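Local atomic coordinates of SEC-C motif domain protein (PDB entry 2I9W), a protein that is of unknown function but binds two zinc ions through cysteine clusters, one near each end of a chain with a cystatin-like (NTF2-like) fold. Residues Ser5-Cys11 / Leu25-Gln31; Thr52-Arg58 / Leu101-His106. One frame throughout, in Å; residues are numbered along the deposited sequence.

Contact 1 (Ser5-Cys11 with Leu25-Gln31) builds the N-terminal zinc module, its centre about 16 Å from the centre of the chain. Contact 2 (Thr52-Arg58 with Leu101-His106), its centre about 8 Å from that point, lays helix 53-66 on edge strand 97-107 of the NTF2-like domain. Their chemistry differs: two loops with little regular structure are held by a metal and backbone hydrogen bonds, whereas helix and strand meet through side chains and bridging waters. Both are partly buried, but contact 1 lies farther out and some of its touching residues are exposed; contact 2 has none. The two touch at Arg58, whose NH1 lies 3.1 Å from Cys11 O, and Leu101, whose CD2 packs 4.1 Å from the same oxygen.

Contact 1 (Ser5-Cys11 / Leu25-Gln31); sequences SIQTCPC and LYQDCCQ. With ZN (zinc ion), chain B.
Four cysteines, two from each of two largely irregular segments, hold one zinc ion: Cys9 SG and Cys29 SG at 2.3 Å, Cys11 SG and Cys30 SG at 2.4 Å. Cys9 and Cys29 use t rotamers, Cys11 p and Cys30 m, so the four sulfurs converge on the metal. The backbones meet in a single bridge of Thr8 with Leu25 (CA-CA 4.2 Å); Cys9 CA and Tyr26 CA are 3.8 Å apart. Tyr26 N donates to Gln7 O (2.9 Å) and Gln27 N to Ser5 O (3.1 Å). A 3-10 turn over 26-28 then carries the chain to the second cysteine pair, with Cys29 N and Gln31 N both hydrogen-bonded to Tyr26 O (2.9 and 3.1 Å). Cys30 N makes a weak hydrogen bond to Cys9 SG (3.7 Å), directing a backbone NH at a ligand sulfur. The Tyr26 ring (chi1 t) presents its edge to Cys9 SG, 5.2 Å from the ring centroid, while its hydroxyl is hydrogen-bonded to His34 ND1. At the far end Ser5 OG donates to Gln31 OE1 (3.0 Å), and Leu25 CD2 packs 3.3 Å from Ile6 O. Helix 53-66 borders the site through Ser62. A Cys-X-Cys pair joined to an adjacent Cys-Cys pair around one zinc is consistent with the YchJ N-terminal zinc-binding domain, and the protein's C-terminal SEC-C motif pairs its cysteines the same way.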
ATOM      1  N   SER A   5      -3.565  15.333  12.080  1.00 28.19           N
ATOM      2  CA  SER A   5      -4.589  14.535  12.754  1.00 26.10           C
ATOM      3  C   SER A   5      -5.968  15.069  12.559  1.00 27.24           C
ATOM      4  O   SER A   5      -6.883  14.302  12.392  1.00 26.66           O
ATOM      5  CB  SER A   5      -4.307  14.468  14.247  1.00 26.97           C
ATOM      6  OG  SER A   5      -3.154  13.711  14.482  1.00 33.36           O
ATOM      7  N   ILE A   6      -6.123  16.393  12.598  1.00 26.83           N
ATOM      8  CA  ILE A   6      -7.435  16.997  12.518  1.00 28.04           C
ATOM      9  C   ILE A   6      -7.774  17.599  11.143  1.00 28.87           C
ATOM     10  O   ILE A   6      -8.789  18.285  10.976  1.00 31.44           O
ATOM     11  CB  ILE A   6      -7.667  17.987  13.721  1.00 27.05           C
ATOM     12  CG1 ILE A   6      -6.836  19.263  13.605  1.00 29.96           C
ATOM     13  CG2 ILE A   6      -7.407  17.251  15.061  1.00 29.30           C
ATOM     14  CD1 ILE A   6      -7.321  20.356  14.598  1.00 24.19           C
ATOM     15  N   GLN A   7      -6.978  17.262  10.135  1.00 30.65           N
ATOM     16  CA  GLN A   7      -7.348  17.572   8.756  1.00 30.96           C
ATOM     17  C   GLN A   7      -7.720  16.312   8.020  1.00 28.25           C
ATOM     18  O   GLN A   7      -7.476  15.213   8.517  1.00 22.67           O
ATOM     19  CB  GLN A   7      -6.223  18.286   8.027  1.00 34.55           C
ATOM     20  CG  GLN A   7      -5.988  19.695   8.552  1.00 41.03           C
ATOM     21  CD  GLN A   7      -7.099  20.686   8.197  1.00 44.10           C
ATOM     22  OE1 GLN A   7      -7.659  20.652   7.094  1.00 44.39           O
ATOM     23  NE2 GLN A   7      -7.395  21.587   9.123  1.00 46.09           N
ATOM     24  N   THR A   8      -8.368  16.503   6.870  1.00 25.50           N
ATOM     25  CA  THR A   8      -8.817  15.414   6.042  1.00 24.35           C
ATOM     26  C   THR A   8      -7.659  14.422   5.845  1.00 21.44           C
ATOM     27  O   THR A   8      -6.503  14.782   5.519  1.00 20.05           O
ATOM     28  CB  THR A   8      -9.427  15.927   4.699  1.00 24.50           C
ATOM     29  OG1 THR A   8     -10.464  16.899   4.960  1.00 22.99           O
ATOM     30  CG2 THR A   8      -9.972  14.809   3.866  1.00 22.79           C
ATOM     31  N   CYS A   9      -7.963  13.166   6.068  1.00 17.50           N
ATOM     32  CA  CYS A   9      -6.986  12.112   5.807  1.00 19.10           C
ATOM     33  C   CYS A   9      -6.511  12.204   4.346  1.00 17.81           C
ATOM     34  O   CYS A   9      -7.319  12.411   3.440  1.00 19.14           O
ATOM     35  CB  CYS A   9      -7.555  10.741   6.067  1.00 17.42           C
ATOM     36  SG  CYS A   9      -6.249   9.495   6.107  1.00 18.79           S
ATOM     37  N   PRO A  10      -5.203  12.065   4.092  1.00 19.89           N
ATOM     38  CA  PRO A  10      -4.837  12.184   2.681  1.00 18.94           C
ATOM     39  C   PRO A  10      -5.610  11.266   1.750  1.00 20.93           C
ATOM     40  O   PRO A  10      -5.946  11.690   0.655  1.00 23.12           O
ATOM     41  CB  PRO A  10      -3.343  11.903   2.672  1.00 20.25           C
ATOM     42  CG  PRO A  10      -2.877  12.283   4.015  1.00 19.59           C
ATOM     43  CD  PRO A  10      -4.015  11.958   4.953  1.00 20.22           C
ATOM     44  N   CYS A  11      -5.920  10.044   2.179  1.00 17.74           N
ATOM     45  CA  CYS A  11      -6.604   9.077   1.297  1.00 18.89           C
ATOM     46  C   CYS A  11      -8.037   9.438   0.982  1.00 20.63           C
ATOM     47  O   CYS A  11      -8.650   8.811   0.106  1.00 21.43           O
ATOM     48  CB  CYS A  11      -6.556   7.650   1.851  1.00 17.85           C
ATOM     49  SG  CYS A  11      -7.832   7.282   3.016  1.00 20.58           S
ATOM     50  N   LEU A  25     -11.249  12.571   8.881  1.00 22.65           N
ATOM     51  CA  LEU A  25      -9.972  13.102   9.365  1.00 20.97           C
ATOM     52  C   LEU A  25      -8.924  12.013   9.475  1.00 19.20           C
ATOM     53  O   LEU A  25      -9.224  10.826   9.687  1.00 19.10           O
ATOM     54  CB  LEU A  25     -10.108  13.772  10.722  1.00 20.85           C
ATOM     55  CG  LEU A  25     -11.069  14.981  10.818  1.00 23.69           C
ATOM     56  CD1 LEU A  25     -10.978  15.648  12.213  1.00 27.30           C
ATOM     57  CD2 LEU A  25     -10.808  15.980   9.681  1.00 23.40           C
ATOM     58  N   TYR A  26      -7.665  12.421   9.327  1.00 21.45           N
ATOM     59  CA  TYR A  26      -6.543  11.478   9.493  1.00 21.38           C
ATOM     60  C   TYR A  26      -6.651  10.614  10.791  1.00 24.59           C
ATOM     61  O   TYR A  26      -6.615   9.361  10.730  1.00 20.04           O
ATOM     62  CB  TYR A  26      -5.238  12.263   9.425  1.00 21.38           C
ATOM     63  CG  TYR A  26      -3.981  11.431   9.603  1.00 18.85           C
ATOM     64  CD1 TYR A  26      -3.752  10.270   8.862  1.00 16.88           C
ATOM     65  CD2 TYR A  26      -3.003  11.805  10.523  1.00 19.38           C
ATOM     66  CE1 TYR A  26      -2.561   9.536   9.022  1.00 17.33           C
ATOM     67  CE2 TYR A  26      -1.812  11.062  10.694  1.00 20.48           C
ATOM     68  CZ  TYR A  26      -1.614   9.920   9.960  1.00 20.96           C
ATOM     69  OH  TYR A  26      -0.454   9.188  10.127  1.00 17.60           O
ATOM     70  N   GLN A  27      -6.854  11.263  11.941  1.00 21.12           N
ATOM     71  CA  GLN A  27      -6.993  10.537  13.209  1.00 23.28           C
ATOM     72  C   GLN A  27      -8.077   9.459  13.199  1.00 19.89           C
ATOM     73  O   GLN A  27      -8.022   8.499  13.977  1.00 21.26           O
ATOM     74  CB  GLN A  27      -7.247  11.500  14.373  1.00 24.11           C
ATOM     75  CG  GLN A  27      -8.538  12.288  14.308  1.00 26.42           C
ATOM     76  CD  GLN A  27      -8.672  13.325  15.453  1.00 27.02           C
ATOM     77  OE1 GLN A  27      -7.753  13.551  16.230  1.00 38.35           O
ATOM     78  NE2 GLN A  27      -9.815  13.962  15.513  1.00 32.73           N
ATOM     79  N   ASP A  28      -9.061   9.633  12.327  1.00 21.06           N
ATOM     80  CA  ASP A  28     -10.224   8.768  12.262  1.00 21.44           C
ATOM     81  C   ASP A  28     -10.140   7.786  11.117  1.00 22.53           C
ATOM     82  O   ASP A  28     -11.093   7.056  10.886  1.00 20.45           O
ATOM     83  CB  ASP A  28     -11.494   9.624  12.079  1.00 21.88           C
ATOM     84  CG  ASP A  28     -11.791  10.466  13.277  1.00 22.69           C
ATOM     85  OD1 ASP A  28     -11.608   9.933  14.389  1.00 22.70           O
ATOM     86  OD2 ASP A  28     -12.171  11.633  13.092  1.00 24.54           O
ATOM     87  N   CYS A  29      -9.034   7.806  10.370  1.00 20.60           N
ATOM     88  CA  CYS A  29      -8.882   7.003   9.149  1.00 19.96           C
ATOM     89  C   CYS A  29      -7.539   6.233   9.167  1.00 19.63           C
ATOM     90  O   CYS A  29      -7.458   5.173   9.787  1.00 18.81           O
ATOM     91  CB  CYS A  29      -9.054   7.887   7.890  1.00 19.13           C
ATOM     92  SG  CYS A  29      -9.128   6.982   6.312  1.00 19.96           S
ATOM     93  N   CYS A  30      -6.468   6.792   8.558  1.00 16.32           N
ATOM     94  CA  CYS A  30      -5.219   6.058   8.396  1.00 17.07           C
ATOM     95  C   CYS A  30      -4.304   6.106   9.635  1.00 15.33           C
ATOM     96  O   CYS A  30      -3.446   5.227   9.813  1.00 14.75           O
ATOM     97  CB  CYS A  30      -4.499   6.622   7.169  1.00 18.76           C
ATOM     98  SG  CYS A  30      -5.221   6.114   5.543  1.00 18.18           S
ATOM     99  N   GLN A  31      -4.450   7.142  10.482  1.00 17.92           N
ATOM    100  CA  GLN A  31      -3.468   7.356  11.550  1.00 18.03           C
ATOM    101  C   GLN A  31      -3.339   6.139  12.485  1.00 18.87           C
ATOM    102  O   GLN A  31      -2.253   5.768  12.836  1.00 18.35           O
ATOM    103  CB  GLN A  31      -3.775   8.623  12.350  1.00 19.74           C
ATOM    104  CG  GLN A  31      -2.709   8.914  13.347  1.00 21.58           C
ATOM    105  CD  GLN A  31      -2.965  10.205  14.094  1.00 24.26           C
ATOM    106  OE1 GLN A  31      -3.952  10.899  13.863  1.00 28.73           O
ATOM    107  NE2 GLN A  31      -2.063  10.530  14.983  1.00 30.04           N
TER
HETATM  108 ZN    ZN B 200      -7.110   7.501   5.272  1.00 17.46          ZN

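Contact 2 (Thr52-Arg58 / Leu101-His106); sequences TAEHLMR and LEVVAH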
ATOM      1  N   THR A  52      -8.278  -5.169   4.631  1.00 22.80           N
ATOM      2  CA  THR A  52      -8.406  -5.542   3.234  1.00 22.95           C
ATOM      3  C   THR A  52      -7.241  -4.926   2.458  1.00 20.10           C
ATOM      4  O   THR A  52      -6.622  -3.980   2.957  1.00 20.51           O
ATOM      5  CB  THR A  52      -9.742  -5.039   2.650  1.00 22.84           C
ATOM      6  OG1 THR A  52      -9.654  -3.643   2.397  1.00 25.22           O
ATOM      7  CG2 THR A  52     -10.947  -5.351   3.581  1.00 22.94           C
ATOM      8  N   ALA A  53      -6.973  -5.416   1.241  1.00 18.79           N
ATOM      9  CA  ALA A  53      -5.957  -4.803   0.356  1.00 20.39           C
ATOM     10  C   ALA A  53      -6.265  -3.325  -0.010  1.00 18.99           C
ATOM     11  O   ALA A  53      -5.365  -2.479  -0.064  1.00 18.61           O
ATOM     12  CB  ALA A  53      -5.781  -5.668  -0.906  1.00 22.61           C
ATOM     13  N   GLU A  54      -7.545  -3.018  -0.214  1.00 19.24           N
ATOM     14  CA  GLU A  54      -7.950  -1.647  -0.522  1.00 23.37           C
ATOM     15  C   GLU A  54      -7.584  -0.719   0.652  1.00 20.13           C
ATOM     16  O   GLU A  54      -6.990   0.347   0.456  1.00 20.61           O
ATOM     17  CB  GLU A  54      -9.437  -1.511  -0.888  1.00 25.87           C
ATOM     18  CG  GLU A  54      -9.760  -0.007  -1.052  1.00 28.94           C
ATOM     19  CD  GLU A  54     -11.195   0.291  -1.250  1.00 35.52           C
ATOM     20  OE1 GLU A  54     -11.940  -0.627  -1.649  1.00 40.21           O
ATOM     21  OE2 GLU A  54     -11.556   1.471  -1.021  1.00 47.02           O
ATOM     22  N   HIS A  55      -7.883  -1.163   1.863  1.00 19.81           N
ATOM     23  CA  HIS A  55      -7.548  -0.399   3.033  0.62 20.25           C
ATOM     24  C   HIS A  55      -6.038  -0.285   3.179  1.00 20.54           C
ATOM     25  O   HIS A  55      -5.524   0.799   3.454  1.00 19.40           O
ATOM     26  CB  HIS A  55      -8.203  -1.048   4.229  0.62 22.76           C
ATOM     27  CG  HIS A  55      -8.164  -0.214   5.452  0.62 20.98           C
ATOM     28  ND1 HIS A  55      -8.581  -0.683   6.677  0.62 36.51           N
ATOM     29  CD2 HIS A  55      -7.750   1.061   5.650  0.62 17.85           C
ATOM     30  CE1 HIS A  55      -8.452   0.279   7.572  0.62 30.44           C
ATOM     31  NE2 HIS A  55      -7.937   1.341   6.978  0.62 29.17           N
ATOM     32  N   LEU A  56      -5.292  -1.377   2.937  1.00 19.11           N
ATOM     33  CA  LEU A  56      -3.836  -1.240   2.964  1.00 19.53           C
ATOM     34  C   LEU A  56      -3.291  -0.199   1.966  1.00 20.11           C
ATOM     35  O   LEU A  56      -2.467   0.651   2.322  1.00 20.62           O
ATOM     36  CB  LEU A  56      -3.125  -2.591   2.772  1.00 17.87           C
ATOM     37  CG  LEU A  56      -1.591  -2.576   3.002  1.00 20.68           C
ATOM     38  CD1 LEU A  56      -1.263  -2.322   4.515  1.00 26.69           C
ATOM     39  CD2 LEU A  56      -0.910  -3.832   2.468  1.00 22.11           C
HETATM   40  N   MSE A  57      -3.806  -0.243   0.740  1.00 21.25           N
HETATM   41  CA  MSE A  57      -3.384   0.649  -0.311  0.50 20.78           C
HETATM   42  C   MSE A  57      -3.615   2.109   0.109  1.00 21.04           C
HETATM   43  O   MSE A  57      -2.761   2.978  -0.111  1.00 20.48           O
HETATM   44  CB  MSE A  57      -4.144   0.262  -1.580  0.50 21.76           C
HETATM   45  CG  MSE A  57      -3.768   0.998  -2.834  0.50 24.06           C
HETATM   46 SE   MSE A  57      -4.541   2.771  -2.922  0.38 32.02          SE
HETATM   47  CE  MSE A  57      -6.314   2.425  -2.231  0.50 31.22           C
ATOM     48  N   ARG A  58      -4.785   2.387   0.706  1.00 20.07           N
ATOM     49  CA  ARG A  58      -5.087   3.745   1.200  0.50 18.64           C
ATOM     50  C   ARG A  58      -4.087   4.189   2.238  1.00 20.24           C
ATOM     51  O   ARG A  58      -3.564   5.310   2.185  1.00 18.72           O
ATOM     52  CB  ARG A  58      -6.490   3.817   1.797  0.50 19.44           C
ATOM     53  CG  ARG A  58      -7.550   3.845   0.759  0.50 15.82           C
ATOM     54  CD  ARG A  58      -8.917   3.631   1.383  0.50 19.18           C
ATOM     55  NE  ARG A  58     -10.000   3.732   0.409  0.50 17.73           N
ATOM     56  CZ  ARG A  58     -10.495   4.875  -0.071  0.50 20.91           C
ATOM     57  NH1 ARG A  58     -10.018   6.066   0.302  0.50 21.77           N
ATOM     58  NH2 ARG A  58     -11.495   4.823  -0.941  0.50 27.11           N
ATOM     59  N   LEU A 101      -6.318  10.790  -4.163  1.00 16.68           N
ATOM     60  CA  LEU A 101      -6.483   9.365  -4.453  1.00 18.81           C
ATOM     61  C   LEU A 101      -7.892   9.043  -4.926  1.00 20.62           C
ATOM     62  O   LEU A 101      -8.875   9.501  -4.334  1.00 20.31           O
ATOM     63  CB  LEU A 101      -6.174   8.524  -3.201  1.00 21.26           C
ATOM     64  CG  LEU A 101      -6.281   6.996  -3.380  1.00 19.45           C
ATOM     65  CD1 LEU A 101      -5.147   6.513  -4.330  1.00 16.34           C
ATOM     66  CD2 LEU A 101      -6.311   6.251  -1.994  1.00 22.65           C
ATOM     67  N   GLU A 102      -7.974   8.285  -6.013  1.00 18.89           N
ATOM     68  CA  GLU A 102      -9.220   7.718  -6.490  1.00 19.74           C
ATOM     69  C   GLU A 102      -9.059   6.207  -6.579  1.00 21.27           C
ATOM     70  O   GLU A 102      -8.269   5.702  -7.384  1.00 21.83           O
ATOM     71  CB  GLU A 102      -9.532   8.275  -7.864  1.00 19.23           C
ATOM     72  CG  GLU A 102     -10.761   7.674  -8.506  1.00 20.51           C
ATOM     73  CD  GLU A 102     -11.044   8.218  -9.916  1.00 23.94           C
ATOM     74  OE1 GLU A 102     -10.182   8.922 -10.515  1.00 22.23           O
ATOM     75  OE2 GLU A 102     -12.162   7.961 -10.396  1.00 29.31           O
ATOM     76  N   VAL A 103      -9.846   5.468  -5.797  1.00 22.15           N
ATOM     77  CA  VAL A 103      -9.821   4.017  -5.882  1.00 22.53           C
ATOM     78  C   VAL A 103     -10.841   3.654  -6.976  1.00 22.90           C
ATOM     79  O   VAL A 103     -12.056   3.957  -6.866  1.00 24.17           O
ATOM     80  CB  VAL A 103     -10.078   3.295  -4.501  1.00 22.22           C
ATOM     81  CG1 VAL A 103     -10.147   1.779  -4.719  1.00 22.83           C
ATOM     82  CG2 VAL A 103      -9.018   3.637  -3.458  1.00 24.29           C
ATOM     83  N   VAL A 104     -10.322   3.071  -8.054  1.00 19.72           N
ATOM     84  CA  VAL A 104     -11.143   2.668  -9.199  1.00 19.33           C
ATOM     85  C   VAL A 104     -11.835   1.333  -8.924  1.00 19.09           C
ATOM     86  O   VAL A 104     -13.051   1.173  -9.201  1.00 19.71           O
ATOM     87  CB  VAL A 104     -10.313   2.619 -10.481  1.00 18.68           C
ATOM     88  CG1 VAL A 104     -11.157   2.075 -11.672  1.00 18.38           C
ATOM     89  CG2 VAL A 104      -9.700   3.994 -10.774  1.00 17.39           C
ATOM     90  N   ALA A 105     -11.117   0.359  -8.375  1.00 17.90           N
ATOM     91  CA  ALA A 105     -11.685  -0.991  -8.227  1.00 19.74           C
ATOM     92  C   ALA A 105     -10.876  -1.760  -7.219  1.00 21.12           C
ATOM     93  O   ALA A 105      -9.680  -1.520  -7.064  1.00 23.35           O
ATOM     94  CB  ALA A 105     -11.698  -1.742  -9.573  1.00 18.85           C
ATOM     95  N   HIS A 106     -11.559  -2.655  -6.521  1.00 20.61           N
ATOM     96  CA  HIS A 106     -10.959  -3.545  -5.526  1.00 19.87           C
ATOM     97  C   HIS A 106     -11.406  -4.960  -5.850  1.00 20.13           C
ATOM     98  O   HIS A 106     -12.621  -5.220  -6.039  1.00 22.05           O
ATOM     99  CB  HIS A 106     -11.425  -3.123  -4.136  1.00 19.70           C
ATOM    100  CG  HIS A 106     -10.912  -3.979  -3.035  1.00 18.19           C
ATOM    101  ND1 HIS A 106     -11.664  -4.279  -1.921  1.00 22.64           N
ATOM    102  CD2 HIS A 106      -9.741  -4.646  -2.895  1.00 24.43           C
ATOM    103  CE1 HIS A 106     -10.968  -5.076  -1.134  1.00 20.14           C
ATOM    104  NE2 HIS A 106      -9.799  -5.317  -1.701  1.00 23.75           N
TER
HETATM  105  O   HOH W   1      -8.665  -7.311   0.092  1.00 19.26           O
HETATM  106  O   HOH W   2     -11.350   6.454  -3.599  1.00 26.93           O
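The first turns of helix 53-66 run nearly antiparallel to strand 101-106, at 149° with the axes 9.6 Å apart. Thr52 is the N-cap, its OG1 accepting from His55 N at 3.1 Å. Leu101 and Val103 point toward the helix by normal alternation; the classic beta bulge of Val104 and Ala105 opposite Glu118 lets His106 do so too. Met57, present as selenomethionine, sets CE 3.2 Å from Val103 CG2 and 3.8 Å from Leu101 CD2. At the helix start, Glu54 CB lies over the His106 ring face, 3.6 Å from its centroid, in a CH-pi contact. Glu54 OE2 forms a salt bridge with Arg58 NE (3.1 Å), and Val103 CG2 sits over one face of that guanidinium. One water joins Ala53 N (2.8 Å) to His106 NE2 (2.9 Å); another accepts from Val103 N (2.8 Å) and weakly from Arg58 NH2 (3.1 Å). The salt bridge lies within the helix, yet both partners touch Val103: apolar and CH-pi packing joins helix and edge strand, supplemented by water.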